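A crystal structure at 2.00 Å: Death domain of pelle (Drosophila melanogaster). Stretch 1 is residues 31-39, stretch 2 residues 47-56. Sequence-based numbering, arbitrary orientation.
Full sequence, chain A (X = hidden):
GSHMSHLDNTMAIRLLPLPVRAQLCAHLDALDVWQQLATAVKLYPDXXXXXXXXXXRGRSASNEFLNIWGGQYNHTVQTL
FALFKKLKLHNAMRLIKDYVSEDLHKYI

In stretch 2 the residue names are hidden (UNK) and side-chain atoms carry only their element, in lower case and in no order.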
# COMPACT_ATOMS: atom_id res chain seq x y z
N LEU A 31 4.56 25.85 -4.93
CA LEU A 31 3.23 26.12 -5.48
C LEU A 31 2.15 25.90 -4.43
O LEU A 31 1.02 26.37 -4.59
CB LEU A 31 2.94 25.20 -6.67
CG LEU A 31 3.64 25.44 -8.00
CD1 LEU A 31 3.06 24.46 -9.02
CD2 LEU A 31 3.43 26.89 -8.45
N ASP A 32 2.48 25.12 -3.40
CA ASP A 32 1.56 24.79 -2.31
C ASP A 32 0.28 24.12 -2.85
O ASP A 32 -0.83 24.59 -2.63
CB ASP A 32 1.21 26.06 -1.51
CG ASP A 32 0.62 25.75 -0.14
OD1 ASP A 32 0.83 24.63 0.38
OD2 ASP A 32 -0.03 26.65 0.44
N VAL A 33 0.47 23.02 -3.58
CA VAL A 33 -0.64 22.27 -4.16
C VAL A 33 -0.89 20.90 -3.51
O VAL A 33 -1.64 20.10 -4.06
CB VAL A 33 -0.45 22.03 -5.68
CG1 VAL A 33 -0.64 23.33 -6.46
CG2 VAL A 33 0.94 21.44 -5.96
N TRP A 34 -0.29 20.64 -2.35
CA TRP A 34 -0.49 19.33 -1.72
C TRP A 34 -1.96 19.01 -1.44
O TRP A 34 -2.41 17.89 -1.69
CB TRP A 34 0.36 19.18 -0.45
CG TRP A 34 -0.10 19.97 0.74
CD1 TRP A 34 0.34 21.20 1.12
CD2 TRP A 34 -1.09 19.57 1.70
NE1 TRP A 34 -0.31 21.60 2.26
CE2 TRP A 34 -1.20 20.62 2.64
CE3 TRP A 34 -1.89 18.44 1.86
CZ2 TRP A 34 -2.08 20.57 3.73
CZ3 TRP A 34 -2.77 18.38 2.94
CH2 TRP A 34 -2.86 19.44 3.86
N GLN A 35 -2.71 20.00 -0.95
CA GLN A 35 -4.13 19.81 -0.65
C GLN A 35 -4.91 19.51 -1.93
O GLN A 35 -5.81 18.67 -1.94
CB GLN A 35 -4.69 21.05 0.08
CG GLN A 35 -6.18 20.99 0.42
CD GLN A 35 -6.56 19.85 1.37
OE1 GLN A 35 -6.67 20.04 2.58
NE2 GLN A 35 -6.80 18.67 0.81
N GLN A 36 -4.52 20.16 -3.02
CA GLN A 36 -5.16 19.94 -4.30
C GLN A 36 -4.85 18.52 -4.78
O GLN A 36 -5.73 17.82 -5.30
CB GLN A 36 -4.65 20.98 -5.31
CG GLN A 36 -5.50 21.11 -6.55
CD GLN A 36 -5.07 22.28 -7.43
OE1 GLN A 36 -4.64 23.33 -6.93
NE2 GLN A 36 -5.18 22.11 -8.74
N LEU A 37 -3.61 18.07 -4.58
CA LEU A 37 -3.20 16.73 -4.97
C LEU A 37 -3.99 15.69 -4.16
O LEU A 37 -4.56 14.76 -4.72
CB LEU A 37 -1.70 16.52 -4.74
CG LEU A 37 -0.71 17.30 -5.62
CD1 LEU A 37 0.71 17.17 -5.06
CD2 LEU A 37 -0.77 16.79 -7.06
N ALA A 38 -4.02 15.88 -2.84
CA ALA A 38 -4.72 14.98 -1.93
C ALA A 38 -6.21 14.89 -2.24
O ALA A 38 -6.79 13.80 -2.25
CB ALA A 38 -4.51 15.42 -0.50
N THR A 39 -6.82 16.03 -2.54
CA THR A 39 -8.25 16.06 -2.85
C THR A 39 -8.53 15.37 -4.18
O THR A 39 -9.49 14.59 -4.28
CB THR A 39 -8.80 17.51 -2.89
OG1 THR A 39 -8.62 18.11 -1.60
CG2 THR A 39 -10.29 17.51 -3.24
N UNK A 47 -4.94 10.51 6.19
CA UNK A 47 -3.84 10.69 5.24
C UNK A 47 -3.58 12.19 5.03
O UNK A 47 -2.43 12.64 5.09
c UNK A 47 -4.16 9.98 3.92
c UNK A 47 -4.41 8.49 4.12
c UNK A 47 -4.80 7.75 2.86
o UNK A 47 -5.77 8.10 2.19
n UNK A 47 -4.06 6.68 2.56
N UNK A 48 -4.66 12.94 4.85
CA UNK A 48 -4.60 14.39 4.67
C UNK A 48 -3.95 15.03 5.90
O UNK A 48 -3.06 15.87 5.77
c UNK A 48 -6.65 14.44 3.18
c UNK A 48 -5.97 16.51 4.41
c UNK A 48 -6.03 14.99 4.46
N UNK A 49 -4.38 14.60 7.08
CA UNK A 49 -3.84 15.12 8.33
C UNK A 49 -2.37 14.77 8.50
O UNK A 49 -1.59 15.57 9.03
o UNK A 49 -5.06 17.36 10.32
c UNK A 49 -4.15 16.71 10.89
o UNK A 49 -3.19 17.25 11.48
c UNK A 49 -4.21 15.18 10.88
c UNK A 49 -4.65 14.61 9.53
N UNK A 50 -1.98 13.58 8.06
CA UNK A 50 -0.59 13.13 8.15
C UNK A 50 0.29 14.08 7.31
O UNK A 50 1.38 14.45 7.74
n UNK A 50 2.08 9.30 6.48
c UNK A 50 -0.47 11.69 7.65
c UNK A 50 1.00 9.67 7.18
o UNK A 50 0.08 8.89 7.43
c UNK A 50 0.95 11.11 7.66
N UNK A 51 -0.21 14.50 6.15
CA UNK A 51 0.53 15.42 5.29
C UNK A 51 0.61 16.79 5.95
O UNK A 51 1.69 17.37 6.08
c UNK A 51 -0.13 15.59 3.90
c UNK A 51 0.69 16.58 3.06
c UNK A 51 -0.23 14.24 3.18
c UNK A 51 -1.11 14.25 1.94
N UNK A 52 -0.55 17.31 6.36
CA UNK A 52 -0.63 18.61 7.02
C UNK A 52 0.31 18.62 8.22
O UNK A 52 1.07 19.57 8.41
c UNK A 52 -2.06 18.89 7.48
o UNK A 52 -2.12 20.06 8.29
N UNK A 53 0.27 17.54 8.98
CA UNK A 53 1.09 17.37 10.18
C UNK A 53 2.58 17.45 9.86
O UNK A 53 3.32 18.16 10.53
c UNK A 53 0.77 16.03 10.85
o UNK A 53 1.65 15.78 11.93
N UNK A 54 3.01 16.70 8.85
CA UNK A 54 4.41 16.70 8.45
C UNK A 54 4.86 18.09 8.03
O UNK A 54 5.97 18.50 8.36
c UNK A 54 4.66 15.71 7.31
c UNK A 54 5.65 13.87 8.72
o UNK A 54 5.37 13.54 9.87
c UNK A 54 4.57 14.26 7.73
n UNK A 54 6.90 13.91 8.27
N UNK A 55 3.99 18.81 7.33
CA UNK A 55 4.29 20.15 6.87
C UNK A 55 4.52 21.11 8.04
O UNK A 55 5.47 21.89 8.03
c UNK A 55 2.64 24.15 4.33
c UNK A 55 2.27 22.75 4.81
c UNK A 55 3.49 22.07 5.40
n UNK A 55 1.44 24.95 3.97
c UNK A 55 3.18 20.70 5.97
N UNK A 56 3.66 21.03 9.05
CA UNK A 56 3.78 21.89 10.23
C UNK A 56 5.12 21.64 10.94
O UNK A 56 5.66 22.53 11.58
n UNK A 56 -0.85 20.86 10.97
c UNK A 56 1.25 22.03 10.63
c UNK A 56 2.61 21.65 11.20
c UNK A 56 0.10 21.61 11.53
o UNK A 56 0.07 21.94 12.71
O HOH W 1 -1.24 24.52 3.53

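Position 47 carries three carbons, the third bearing one oxygen and one nitrogen, and makes no contact with stretch 1. It is Gln47, whose buried amide has both polar atoms hydrogen-bonded elsewhere in the structure, which offsets the cost of burying a polar group.

At position 48 one carbon carries two more. One tip lies 4.0 Å from CZ3 of Trp34, the other 4.4 Å from CB of Ala38. This is Val48, a compact apolar side chain that can meet both indole and alanine.

Position 49 has three carbons ending in two oxygens, and its CA-to-CB bond points away from stretch 1. It is Glu49, a charged residue suitably exposed.

Position 50 repeats the three carbons with one oxygen and one nitrogen, out of reach of stretch 1: Gln50, its amide nitrogen hydrogen-bonded elsewhere.

Position 51 has four carbons, forked at the first, one arm two carbons long. The short arm lies 3.4 Å from CE3 of Trp34, while the long arm ends 4.3 Å from CB of Ala38. This is Ile51, buried and directed toward the other helix, as suits its hydrocarbon side chain.

Position 52 has one carbon and one oxygen; its CB is 3.7 Å from CH2 of Trp34. It is Ser52, small enough to sit beside the broad ring.

Position 53, again one carbon and one oxygen, is out of reach of stretch 1. It is Ser53, whose short hydroxyl side chain hydrogen-bonds through OG to a residue just outside the stretch.

Position 54 has three carbons, then oxygen and nitrogen: Gln54, a polar amide suited to a partly exposed site away from the contact.

Position 55 is four carbons in a row ending in nitrogen, passing the indole. It is Lys55: CD lies 3.8 Å from NE1 of Trp34, and NZ forms a long salt bridge of 3.7 Å with OD1 of Asp32. Its aliphatic stem can pack while its charged end remains at the exposed margin.

Position 56 has three carbons with a terminal oxygen and nitrogen: Gln56, whose NE2 reaches back to donate a hydrogen bond of 3.1 Å to OG of Ser52.

The helices run nearly antiparallel, at 165°, and Trp34 sits as a knob among Val48, Ile51, Ser52 and Lys55. Ala38 continues the apolar packing, its CA 6.6 Å from CA of Val48. No direct hydrogen bond crosses the contact; a water accepts one from Lys55 NZ (2.7 Å) and a weak one from Trp34 NE1 (3.3 Å).

Stretch 2 47-56: QVEQISSQKQ
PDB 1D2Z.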